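Local coordinates for carbohydrate binding protein (Flavobacterium johnsoniae, PDB 3HZB) that binds calcium ions through this betagamma-crystallin domain and, as a longer multidomain protein, probably also binds carbohydrate, at residues 35-39 with 76-82; 21-25 with 54-58; 47-51 with 62-66. All blocks are in the same frame, centred on the assembly; numbering follows the deposited sequence.

Contact 1: residues 35-39 with 76-82. With CA (calcium ion), chain M; CA (calcium ion), chain L.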
ATOM      1  N   ASN B  35     -18.455  -5.754  12.112  1.00 12.87           N
ATOM      2  CA  ASN B  35     -18.935  -6.498  10.959  1.00 12.01           C
ATOM      3  C   ASN B  35     -19.450  -5.499   9.917  1.00 12.05           C
ATOM      4  O   ASN B  35     -19.903  -4.414  10.284  1.00 14.13           O
ATOM      5  CB  ASN B  35     -20.080  -7.412  11.395  1.00 12.24           C
ATOM      6  CG  ASN B  35     -20.598  -8.270  10.268  1.00 13.10           C
ATOM      7  OD1 ASN B  35     -21.774  -8.192   9.894  1.00 14.95           O
ATOM      8  ND2 ASN B  35     -19.725  -9.097   9.720  1.00 10.63           N
ATOM      9  N   ASP B  36     -19.370  -5.858   8.634  1.00 11.97           N
ATOM     10  CA  ASP B  36     -19.859  -5.000   7.547  1.00 12.51           C
ATOM     11  C   ASP B  36     -19.520  -3.546   7.834  1.00 11.45           C
ATOM     12  O   ASP B  36     -20.396  -2.685   7.809  1.00 11.65           O
ATOM     13  CB  ASP B  36     -21.381  -5.138   7.417  1.00 13.24           C
ATOM     14  CG  ASP B  36     -21.803  -6.521   6.991  1.00 13.99           C
ATOM     15  OD1 ASP B  36     -20.904  -7.348   6.770  1.00 12.76           O
ATOM     16  OD2 ASP B  36     -23.022  -6.782   6.873  1.00 13.48           O
ATOM     17  N   ASP B  37     -18.243  -3.275   8.086  1.00 12.16           N
ATOM     18  CA  ASP B  37     -17.824  -1.928   8.460  1.00 13.40           C
ATOM     19  C   ASP B  37     -16.506  -1.458   7.847  1.00 12.92           C
ATOM     20  O   ASP B  37     -16.298  -0.264   7.685  1.00 12.89           O
ATOM     21  CB  ASP B  37     -17.720  -1.873   9.991  1.00 14.70           C
ATOM     22  CG  ASP B  37     -17.643  -0.458  10.535  1.00 17.13           C
ATOM     23  OD1 ASP B  37     -16.732  -0.189  11.342  1.00 19.95           O
ATOM     24  OD2 ASP B  37     -18.499   0.374  10.177  1.00 17.77           O
ATOM     25  N   ILE B  38     -15.605  -2.377   7.524  1.00 11.51           N
ATOM     26  CA  ILE B  38     -14.319  -1.981   6.954  1.00 12.47           C
ATOM     27  C   ILE B  38     -14.469  -1.293   5.596  1.00 12.63           C
ATOM     28  O   ILE B  38     -15.275  -1.716   4.764  1.00 14.09           O
ATOM     29  CB  ILE B  38     -13.382  -3.207   6.830  1.00 11.72           C
ATOM     30  CG1 ILE B  38     -13.075  -3.752   8.229  1.00 15.83           C
ATOM     31  CG2 ILE B  38     -12.090  -2.817   6.117  1.00 15.08           C
ATOM     32  CD1 ILE B  38     -12.317  -5.078   8.234  1.00 16.28           C
ATOM     33  N   SER B  39     -13.697  -0.225   5.380  1.00 13.14           N
ATOM     34  CA  SER B  39     -13.753   0.523   4.121  1.00 13.59           C
ATOM     35  C   SER B  39     -12.421   0.720   3.404  1.00 13.29           C
ATOM     36  O   SER B  39     -12.397   0.995   2.207  1.00 14.26           O
ATOM     37  CB  SER B  39     -14.402   1.884   4.345  1.00 12.79           C
ATOM     38  OG  SER B  39     -15.788   1.725   4.532  1.00 10.97           O
ATOM     39  N   ASN B  76     -17.324  -2.872   0.232  1.00 15.56           N
ATOM     40  CA  ASN B  76     -17.387  -1.852   1.269  1.00 15.53           C
ATOM     41  C   ASN B  76     -18.497  -2.160   2.268  1.00 15.43           C
ATOM     42  O   ASN B  76     -19.634  -2.427   1.882  1.00 15.17           O
ATOM     43  CB  ASN B  76     -17.624  -0.473   0.662  1.00 17.19           C
ATOM     44  CG  ASN B  76     -17.584   0.617   1.702  1.00 19.92           C
ATOM     45  OD1 ASN B  76     -16.578   0.789   2.389  1.00 19.22           O
ATOM     46  ND2 ASN B  76     -18.681   1.353   1.836  1.00 22.29           N
ATOM     47  N   ASP B  77     -18.158  -2.117   3.553  1.00 14.38           N
ATOM     48  CA  ASP B  77     -19.122  -2.402   4.612  1.00 14.80           C
ATOM     49  C   ASP B  77     -19.765  -3.770   4.429  1.00 14.67           C
ATOM     50  O   ASP B  77     -20.960  -3.932   4.669  1.00 14.27           O
ATOM     51  CB  ASP B  77     -20.217  -1.333   4.640  1.00 13.96           C
ATOM     52  CG  ASP B  77     -19.677   0.032   4.987  1.00 14.80           C
ATOM     53  OD1 ASP B  77     -18.584   0.081   5.582  1.00 13.14           O
ATOM     54  OD2 ASP B  77     -20.339   1.046   4.682  1.00 13.87           O
ATOM     55  N   LYS B  78     -18.968  -4.747   4.010  1.00 14.05           N
ATOM     56  CA  LYS B  78     -19.472  -6.093   3.789  1.00 13.44           C
ATOM     57  C   LYS B  78     -18.553  -7.177   4.351  1.00 13.27           C
ATOM     58  O   LYS B  78     -18.939  -8.329   4.430  1.00 13.48           O
ATOM     59  CB  LYS B  78     -19.663  -6.344   2.286  1.00 16.88           C
ATOM     60  CG  LYS B  78     -20.756  -5.519   1.630  1.00 18.72           C
ATOM     61  CD  LYS B  78     -22.125  -5.907   2.160  1.00 22.24           C
ATOM     62  CE  LYS B  78     -23.238  -5.122   1.483  1.00 24.84           C
ATOM     63  NZ  LYS B  78     -24.560  -5.442   2.095  1.00 29.62           N
ATOM     64  N   VAL B  79     -17.334  -6.823   4.736  1.00 12.98           N
ATOM     65  CA  VAL B  79     -16.411  -7.831   5.251  1.00 12.62           C
ATOM     66  C   VAL B  79     -16.829  -8.380   6.614  1.00 12.46           C
ATOM     67  O   VAL B  79     -17.116  -7.616   7.541  1.00 11.22           O
ATOM     68  CB  VAL B  79     -14.976  -7.264   5.325  1.00 11.35           C
ATOM     69  CG1 VAL B  79     -14.031  -8.296   5.930  1.00 14.14           C
ATOM     70  CG2 VAL B  79     -14.504  -6.891   3.919  1.00 12.79           C
ATOM     71  N   SER B  80     -16.869  -9.710   6.722  1.00 11.16           N
ATOM     72  CA  SER B  80     -17.257 -10.384   7.961  1.00 10.64           C
ATOM     73  C   SER B  80     -16.165 -11.253   8.570  1.00 11.66           C
ATOM     74  O   SER B  80     -16.257 -11.654   9.731  1.00 12.05           O
ATOM     75  CB  SER B  80     -18.512 -11.220   7.736  1.00 12.58           C
ATOM     76  OG  SER B  80     -19.631 -10.369   7.606  1.00 12.94           O
ATOM     77  N   SER B  81     -15.145 -11.563   7.777  1.00 11.96           N
ATOM     78  CA  SER B  81     -14.005 -12.336   8.253  1.00 11.50           C
ATOM     79  C   SER B  81     -12.835 -12.104   7.309  1.00 11.66           C
ATOM     80  O   SER B  81     -13.023 -11.770   6.133  1.00 11.53           O
ATOM     81  CB  SER B  81     -14.337 -13.833   8.384  1.00 11.92           C
ATOM     82  OG  SER B  81     -14.755 -14.408   7.167  1.00 11.37           O
ATOM     83  N   ILE B  82     -11.628 -12.263   7.837  1.00 11.87           N
ATOM     84  CA  ILE B  82     -10.415 -12.023   7.068  1.00 12.65           C
ATOM     85  C   ILE B  82      -9.306 -12.993   7.428  1.00 13.18           C
ATOM     86  O   ILE B  82      -9.216 -13.459   8.565  1.00 12.84           O
ATOM     87  CB  ILE B  82      -9.869 -10.605   7.351  1.00 12.06           C
ATOM     88  CG1 ILE B  82     -10.927  -9.556   7.021  1.00 12.88           C
ATOM     89  CG2 ILE B  82      -8.596 -10.362   6.559  1.00 15.54           C
ATOM     90  CD1 ILE B  82     -10.530  -8.151   7.433  1.00 14.82           C
TER
HETATM   91 CA    CA M 108     -20.874  -9.552   5.524  1.00 14.02          CA
HETATM   92 CA    CA L 107     -17.097   1.839   6.654  1.00 13.88          CA
HETATM   93  O   HOH W   1     -22.555 -10.211   7.831  1.00 21.92           O
HETATM   94  O   HOH W   2     -23.650  -9.157   5.752  1.00 29.71           O
HETATM   95  O   HOH W   3     -18.827   2.218   8.554  1.00 16.08           O
HETATM   96  O   HOH W   4     -15.993  -5.149   8.397  1.00 11.94           O
HETATM   97  O   HOH W   5     -15.953  -4.240   4.412  1.00 12.23           O
HETATM   98  O   HOH W   6     -18.773   3.082   5.046  1.00 17.30           O
HETATM   99  O   HOH W   7     -17.197   4.604   6.507  1.00 27.15           O
HETATM  100  O   HOH W   8     -21.709  -9.460   3.007  1.00 16.69           O
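D36 and D77 reach across from two equivalent loops, each lending carboxylate OD1 to a different calcium ion. This is the paired calcium site of the betagamma-crystallin Greek keys, with NDDIS in 35-39 facing NDKVS in 76-80. In both aspartates CG sits beside the backbone N and anti to the carbonyl carbon (chi1 -65° in D36, -64° in D77), which turns OD1 toward the metal. One calcium takes D36 OD1 at 2.5 Å together with K78 O and S80 OG, and Q53 O adds to its shell. The other takes D77 OD1 at 2.5 Å with D37 O, S39 OG and, from outside the two loops, K7 O. Each ion is thus shared by both loops, and waters fill further positions round both; one of these waters also donates to D37 OD2, so D37 serves its ion twice, directly through O and through water from OD2.

Between the ions the backbones are tied by D36 N to V79 O (3.1 Å) and D77 N to I38 O (3.2 Å), the second bond the straighter at 165°. Two waters add bridges, one from I38 N to V79 O, the other from V79 N to I38 O. Further inside, I38 and I82 meet tip to tip, CD1 to CD1 at 3.6 Å.

Contact 2: residues 21-25 with 54-58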
ATOM      1  N   GLY B  21      -2.443 -14.753  10.084  1.00 15.32           N
ATOM      2  CA  GLY B  21      -3.414 -15.521  10.839  1.00 16.21           C
ATOM      3  C   GLY B  21      -4.832 -15.392  10.320  1.00 16.51           C
ATOM      4  O   GLY B  21      -5.089 -14.680   9.346  1.00 16.38           O
ATOM      5  N   ASP B  22      -5.758 -16.074  10.984  1.00 15.19           N
ATOM      6  CA  ASP B  22      -7.156 -16.055  10.576  1.00 14.07           C
ATOM      7  C   ASP B  22      -8.021 -15.279  11.558  1.00 13.89           C
ATOM      8  O   ASP B  22      -7.937 -15.477  12.769  1.00 14.24           O
ATOM      9  CB  ASP B  22      -7.675 -17.487  10.437  1.00 15.85           C
ATOM     10  CG  ASP B  22      -6.829 -18.320   9.488  1.00 18.95           C
ATOM     11  OD1 ASP B  22      -6.433 -17.790   8.427  1.00 18.89           O
ATOM     12  OD2 ASP B  22      -6.565 -19.503   9.799  1.00 19.66           O
ATOM     13  N   TYR B  23      -8.854 -14.397  11.020  1.00 12.62           N
ATOM     14  CA  TYR B  23      -9.720 -13.569  11.838  1.00 12.77           C
ATOM     15  C   TYR B  23     -11.203 -13.734  11.537  1.00 14.16           C
ATOM     16  O   TYR B  23     -11.697 -13.210  10.535  1.00 13.54           O
ATOM     17  CB  TYR B  23      -9.364 -12.088  11.667  1.00 12.71           C
ATOM     18  CG  TYR B  23      -7.978 -11.707  12.121  1.00 13.32           C
ATOM     19  CD1 TYR B  23      -6.857 -12.026  11.354  1.00 12.54           C
ATOM     20  CD2 TYR B  23      -7.782 -11.029  13.325  1.00 12.44           C
ATOM     21  CE1 TYR B  23      -5.577 -11.680  11.771  1.00 13.66           C
ATOM     22  CE2 TYR B  23      -6.504 -10.682  13.754  1.00 13.41           C
ATOM     23  CZ  TYR B  23      -5.407 -11.011  12.969  1.00 13.45           C
ATOM     24  OH  TYR B  23      -4.144 -10.666  13.383  1.00 14.37           O
ATOM     25  N   ASN B  24     -11.916 -14.476  12.380  1.00 13.73           N
ATOM     26  CA  ASN B  24     -13.351 -14.592  12.181  1.00 12.96           C
ATOM     27  C   ASN B  24     -13.928 -13.315  12.790  1.00 13.28           C
ATOM     28  O   ASN B  24     -13.179 -12.498  13.329  1.00 11.87           O
ATOM     29  CB  ASN B  24     -13.931 -15.862  12.838  1.00 16.32           C
ATOM     30  CG  ASN B  24     -13.601 -15.993  14.324  1.00 17.05           C
ATOM     31  OD1 ASN B  24     -13.833 -17.050  14.918  1.00 21.07           O
ATOM     32  ND2 ASN B  24     -13.076 -14.941  14.927  1.00 13.48           N
ATOM     33  N   LEU B  25     -15.239 -13.119  12.702  1.00 12.99           N
ATOM     34  CA  LEU B  25     -15.827 -11.899  13.242  1.00 12.37           C
ATOM     35  C   LEU B  25     -15.529 -11.724  14.733  1.00 12.45           C
ATOM     36  O   LEU B  25     -15.302 -10.614  15.200  1.00 12.52           O
ATOM     37  CB  LEU B  25     -17.337 -11.882  12.992  1.00 10.55           C
ATOM     38  CG  LEU B  25     -18.075 -10.598  13.390  1.00 11.78           C
ATOM     39  CD1 LEU B  25     -17.434  -9.381  12.727  1.00 10.04           C
ATOM     40  CD2 LEU B  25     -19.532 -10.721  12.977  1.00 10.70           C
ATOM     41  N   ASP B  54     -18.826 -13.554   4.342  1.00 13.95           N
ATOM     42  CA  ASP B  54     -19.467 -14.039   5.556  1.00 15.46           C
ATOM     43  C   ASP B  54     -18.477 -14.388   6.652  1.00 14.46           C
ATOM     44  O   ASP B  54     -17.271 -14.444   6.416  1.00 15.21           O
ATOM     45  CB  ASP B  54     -20.339 -15.258   5.227  1.00 16.64           C
ATOM     46  CG  ASP B  54     -21.377 -14.961   4.157  1.00 20.14           C
ATOM     47  OD1 ASP B  54     -21.865 -13.812   4.102  1.00 19.09           O
ATOM     48  OD2 ASP B  54     -21.719 -15.878   3.378  1.00 20.65           O
ATOM     49  N   ASP B  55     -18.993 -14.616   7.856  1.00 14.52           N
ATOM     50  CA  ASP B  55     -18.145 -14.967   8.988  1.00 14.45           C
ATOM     51  C   ASP B  55     -17.587 -16.370   8.766  1.00 13.20           C
ATOM     52  O   ASP B  55     -18.082 -17.124   7.927  1.00 12.44           O
ATOM     53  CB  ASP B  55     -18.954 -14.918  10.290  1.00 15.58           C
ATOM     54  CG  ASP B  55     -18.084 -15.019  11.535  1.00 16.46           C
ATOM     55  OD1 ASP B  55     -16.849 -14.894  11.423  1.00 15.37           O
ATOM     56  OD2 ASP B  55     -18.645 -15.208  12.638  1.00 17.34           O
ATOM     57  N   ASN B  56     -16.543 -16.704   9.512  1.00 13.24           N
ATOM     58  CA  ASN B  56     -15.923 -18.013   9.417  1.00 14.80           C
ATOM     59  C   ASN B  56     -15.448 -18.342   8.007  1.00 15.50           C
ATOM     60  O   ASN B  56     -15.496 -19.496   7.570  1.00 14.51           O
ATOM     61  CB  ASN B  56     -16.897 -19.073   9.931  1.00 16.89           C
ATOM     62  CG  ASN B  56     -17.337 -18.796  11.352  1.00 17.76           C
ATOM     63  OD1 ASN B  56     -16.503 -18.566  12.230  1.00 19.74           O
ATOM     64  ND2 ASN B  56     -18.644 -18.808  11.588  1.00 20.01           N
ATOM     65  N   PHE B  57     -15.000 -17.303   7.304  1.00 13.04           N
ATOM     66  CA  PHE B  57     -14.447 -17.426   5.964  1.00 14.83           C
ATOM     67  C   PHE B  57     -15.411 -18.018   4.940  1.00 15.60           C
ATOM     68  O   PHE B  57     -15.010 -18.763   4.038  1.00 15.14           O
ATOM     69  CB  PHE B  57     -13.155 -18.238   6.068  1.00 14.59           C
ATOM     70  CG  PHE B  57     -12.376 -17.932   7.322  1.00 14.50           C
ATOM     71  CD1 PHE B  57     -12.139 -18.918   8.274  1.00 14.64           C
ATOM     72  CD2 PHE B  57     -11.963 -16.627   7.594  1.00 14.04           C
ATOM     73  CE1 PHE B  57     -11.510 -18.610   9.484  1.00 16.66           C
ATOM     74  CE2 PHE B  57     -11.334 -16.311   8.797  1.00 15.22           C
ATOM     75  CZ  PHE B  57     -11.109 -17.304   9.746  1.00 14.93           C
ATOM     76  N   GLY B  58     -16.685 -17.667   5.080  1.00 15.27           N
ATOM     77  CA  GLY B  58     -17.692 -18.161   4.162  1.00 17.54           C
ATOM     78  C   GLY B  58     -18.046 -17.143   3.098  1.00 17.01           C
ATOM     79  O   GLY B  58     -17.681 -15.971   3.211  1.00 17.08           O
TER
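L25 and D55 meet through a single, nearly straight hydrogen bond: the amide N of L25 donates to OD1 of D55 at 2.7 Å, with 175° at the hydrogen. The same oxygen accepts from the amide of N56 at 2.6 Å, along a more bent path. The two donors approach OD1 from opposite faces of the carboxylate plane, so the oxygen is gripped between them and the rotation of the group is restrained. With CG anti to its own backbone N (chi1 -169°), the D55 carboxylate also lies against aliphatic carbon, OD1 being 3.4 Å from CB of N24 and the same distance from CB of L25.

Two residues on, F57 puts the far end of its ring against strand 21-23. CZ lies 3.5 Å from CB of D22, and CE2 is 3.6 Å from O of Y23. In the next shell, the ring of F57 packs edge-to-face with Y52 and touches R83, whose guanidinium forms a salt bridge with D22 OD1. The turn that presents D55 and F57 is held internally by D54 N to G58 O (2.9 Å), and S81 OG bonds to both D54 O and F57 N.

N24 occupies the N-cap position of helix 25-29, making L25 its first residue; D55 therefore serves a helix-start amide from a distant part of the chain. The turn, tied down by S81 of strand 81-86, is the bend of the folded beta-hairpin formed by strands 47-52 and 60-64, a hallmark of the betagamma-crystallin Greek key.

Contact 3: residues 47-51 with 62-66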
ATOM      1  N   TYR B  47       2.863  -9.219   2.251  1.00 20.00           N
ATOM      2  CA  TYR B  47       1.706  -9.796   2.921  1.00 20.16           C
ATOM      3  C   TYR B  47       0.446  -9.440   2.162  1.00 19.03           C
ATOM      4  O   TYR B  47       0.455  -8.550   1.318  1.00 19.33           O
ATOM      5  CB  TYR B  47       1.619  -9.260   4.347  1.00 21.50           C
ATOM      6  CG  TYR B  47       2.850  -9.573   5.147  1.00 23.19           C
ATOM      7  CD1 TYR B  47       3.007 -10.814   5.760  1.00 24.53           C
ATOM      8  CD2 TYR B  47       3.896  -8.658   5.231  1.00 25.00           C
ATOM      9  CE1 TYR B  47       4.177 -11.138   6.437  1.00 27.86           C
ATOM     10  CE2 TYR B  47       5.074  -8.971   5.906  1.00 26.70           C
ATOM     11  CZ  TYR B  47       5.206 -10.212   6.505  1.00 28.35           C
ATOM     12  OH  TYR B  47       6.365 -10.531   7.175  1.00 29.25           O
ATOM     13  N   GLN B  48      -0.640 -10.140   2.461  1.00 17.74           N
ATOM     14  CA  GLN B  48      -1.902  -9.869   1.794  1.00 16.70           C
ATOM     15  C   GLN B  48      -3.086 -10.311   2.630  1.00 16.04           C
ATOM     16  O   GLN B  48      -2.965 -11.179   3.495  1.00 14.60           O
ATOM     17  CB  GLN B  48      -1.936 -10.553   0.428  1.00 17.16           C
ATOM     18  CG  GLN B  48      -1.555 -12.018   0.455  1.00 20.70           C
ATOM     19  CD  GLN B  48      -1.408 -12.595  -0.940  1.00 22.18           C
ATOM     20  OE1 GLN B  48      -0.909 -13.709  -1.117  1.00 25.73           O
ATOM     21  NE2 GLN B  48      -1.846 -11.841  -1.939  1.00 19.82           N
ATOM     22  N   ALA B  49      -4.232  -9.691   2.374  1.00 15.25           N
ATOM     23  CA  ALA B  49      -5.446 -10.016   3.100  1.00 15.22           C
ATOM     24  C   ALA B  49      -6.480 -10.637   2.175  1.00 14.89           C
ATOM     25  O   ALA B  49      -6.735 -10.134   1.084  1.00 16.09           O
ATOM     26  CB  ALA B  49      -6.023  -8.763   3.751  1.00 15.92           C
ATOM     27  N   ILE B  50      -7.049 -11.755   2.609  1.00 14.01           N
ATOM     28  CA  ILE B  50      -8.096 -12.417   1.849  1.00 13.46           C
ATOM     29  C   ILE B  50      -9.379 -12.033   2.577  1.00 13.63           C
ATOM     30  O   ILE B  50      -9.551 -12.371   3.751  1.00 12.08           O
ATOM     31  CB  ILE B  50      -7.977 -13.950   1.891  1.00 13.05           C
ATOM     32  CG1 ILE B  50      -6.589 -14.396   1.415  1.00 14.10           C
ATOM     33  CG2 ILE B  50      -9.082 -14.558   1.043  1.00 11.05           C
ATOM     34  CD1 ILE B  50      -6.250 -13.962   0.002  1.00 16.83           C
ATOM     35  N   LEU B  51     -10.267 -11.320   1.893  1.00 12.36           N
ATOM     36  CA  LEU B  51     -11.517 -10.893   2.512  1.00 13.27           C
ATOM     37  C   LEU B  51     -12.626 -11.888   2.218  1.00 14.03           C
ATOM     38  O   LEU B  51     -12.657 -12.496   1.150  1.00 15.24           O
ATOM     39  CB  LEU B  51     -11.933  -9.518   1.978  1.00 13.89           C
ATOM     40  CG  LEU B  51     -10.877  -8.408   1.969  1.00 14.50           C
ATOM     41  CD1 LEU B  51     -11.512  -7.128   1.443  1.00 14.92           C
ATOM     42  CD2 LEU B  51     -10.320  -8.192   3.367  1.00 13.63           C
ATOM     43  N   THR B  62     -11.975 -12.133  -1.935  1.00 16.99           N
ATOM     44  CA  THR B  62     -11.196 -11.276  -2.814  1.00 17.43           C
ATOM     45  C   THR B  62      -9.864 -11.053  -2.117  1.00 17.16           C
ATOM     46  O   THR B  62      -9.767 -11.181  -0.895  1.00 17.61           O
ATOM     47  CB  THR B  62     -11.884  -9.913  -3.076  1.00 18.86           C
ATOM     48  OG1 THR B  62     -11.206  -9.239  -4.147  1.00 19.77           O
ATOM     49  CG2 THR B  62     -11.845  -9.035  -1.831  1.00 18.05           C
ATOM     50  N   VAL B  63      -8.835 -10.740  -2.894  1.00 16.33           N
ATOM     51  CA  VAL B  63      -7.514 -10.517  -2.327  1.00 16.66           C
ATOM     52  C   VAL B  63      -7.127  -9.049  -2.385  1.00 16.42           C
ATOM     53  O   VAL B  63      -7.300  -8.393  -3.409  1.00 17.19           O
ATOM     54  CB  VAL B  63      -6.430 -11.320  -3.087  1.00 18.13           C
ATOM     55  CG1 VAL B  63      -5.070 -11.106  -2.435  1.00 18.14           C
ATOM     56  CG2 VAL B  63      -6.786 -12.789  -3.108  1.00 20.55           C
ATOM     57  N   ILE B  64      -6.618  -8.534  -1.274  1.00 16.24           N
ATOM     58  CA  ILE B  64      -6.161  -7.156  -1.222  1.00 16.05           C
ATOM     59  C   ILE B  64      -4.660  -7.301  -1.000  1.00 16.80           C
ATOM     60  O   ILE B  64      -4.219  -7.622   0.105  1.00 16.15           O
ATOM     61  CB  ILE B  64      -6.786  -6.380  -0.039  1.00 16.56           C
ATOM     62  CG1 ILE B  64      -8.312  -6.540  -0.047  1.00 16.51           C
ATOM     63  CG2 ILE B  64      -6.401  -4.906  -0.131  1.00 16.88           C
ATOM     64  CD1 ILE B  64      -8.994  -6.041  -1.312  1.00 15.76           C
ATOM     65  N   ASN B  65      -3.876  -7.092  -2.055  1.00 16.99           N
ATOM     66  CA  ASN B  65      -2.427  -7.236  -1.954  1.00 17.37           C
ATOM     67  C   ASN B  65      -1.648  -5.927  -2.057  1.00 17.18           C
ATOM     68  O   ASN B  65      -0.431  -5.937  -2.242  1.00 15.43           O
ATOM     69  CB  ASN B  65      -1.923  -8.226  -3.005  1.00 21.03           C
ATOM     70  CG  ASN B  65      -2.533  -7.985  -4.362  1.00 23.17           C
ATOM     71  OD1 ASN B  65      -2.639  -6.846  -4.809  1.00 24.98           O
ATOM     72  ND2 ASN B  65      -2.931  -9.061  -5.033  1.00 25.75           N
ATOM     73  N   SER B  66      -2.359  -4.812  -1.932  1.00 16.12           N
ATOM     74  CA  SER B  66      -1.762  -3.478  -1.973  1.00 15.92           C
ATOM     75  C   SER B  66      -2.794  -2.549  -1.342  1.00 15.18           C
ATOM     76  O   SER B  66      -3.986  -2.861  -1.342  1.00 14.68           O
ATOM     77  CB  SER B  66      -1.462  -3.054  -3.417  1.00 15.91           C
ATOM     78  OG  SER B  66      -2.644  -2.982  -4.195  1.00 13.94           O
TER
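L51 lies beside T62 and slantwise across I64 on one face of an antiparallel hairpin. Its CB rests 3.8 Å from CG2 of T62, the two side chains running alongside and pointing the same way. CG sits beside the backbone N, anti to the carbonyl carbon (chi1 -49°), and this leans the branch toward I64: CG comes to 3.8 Å from CG1 of I64. At the tip, CD1 closes to 3.6 Å from that same I64 CG1 while keeping touch with the T62 methyl, and the other branch, CD2, turns to CG1 of I82.

The backbones beneath are joined at A49 with I64 and at L51 with T62, both hydrogen-bonded pairs; I64 N donates to A49 O at 2.9 Å and L51 N to T62 O at 2.8 Å. The intervening non-hydrogen-bonded pair, I50 with V63, projects to the other face. There the two side chains lie side by side, and CD1 of I50 is pressed to 3.4 Å from CG2 of V63, tighter than ordinary van der Waals contact.

Strand 60-64 is an edge strand of its four-stranded sheet within this chain, and past its end N65 O accepts from R42 of the second subunit. Strand 47-52 lies inside, between 60-64 and 81-86, and L51 also reaches L41 on strand 40-43 of the other sheet, placing this face of the hairpin in the core between the sheets.

Overall arrangement
All three contacts reach the four-stranded sheet 21-23, 81-86, 47-52, 60-64. Contact 1 adjoins contact 2, their centres 11 Å apart: I82 O lies 2.7 Å from Y23 N, and S81 OG 2.6 Å from D54 O. The side chain of D55 is about 7 Å from the nearer calcium ion, so the D55 turn of contact 2 flanks the metal site without joining it. Contact 3, its centre 13 Å from that of contact 1, lies across the chain's centre; the two meet where V79 CG2 packs 3.9 Å from L51 CD1. The I64 side chain is about 9 Å from a bound calcium ion. Contacts 2 and 3, centres 14 Å apart, are linked through the 47-64 hairpin.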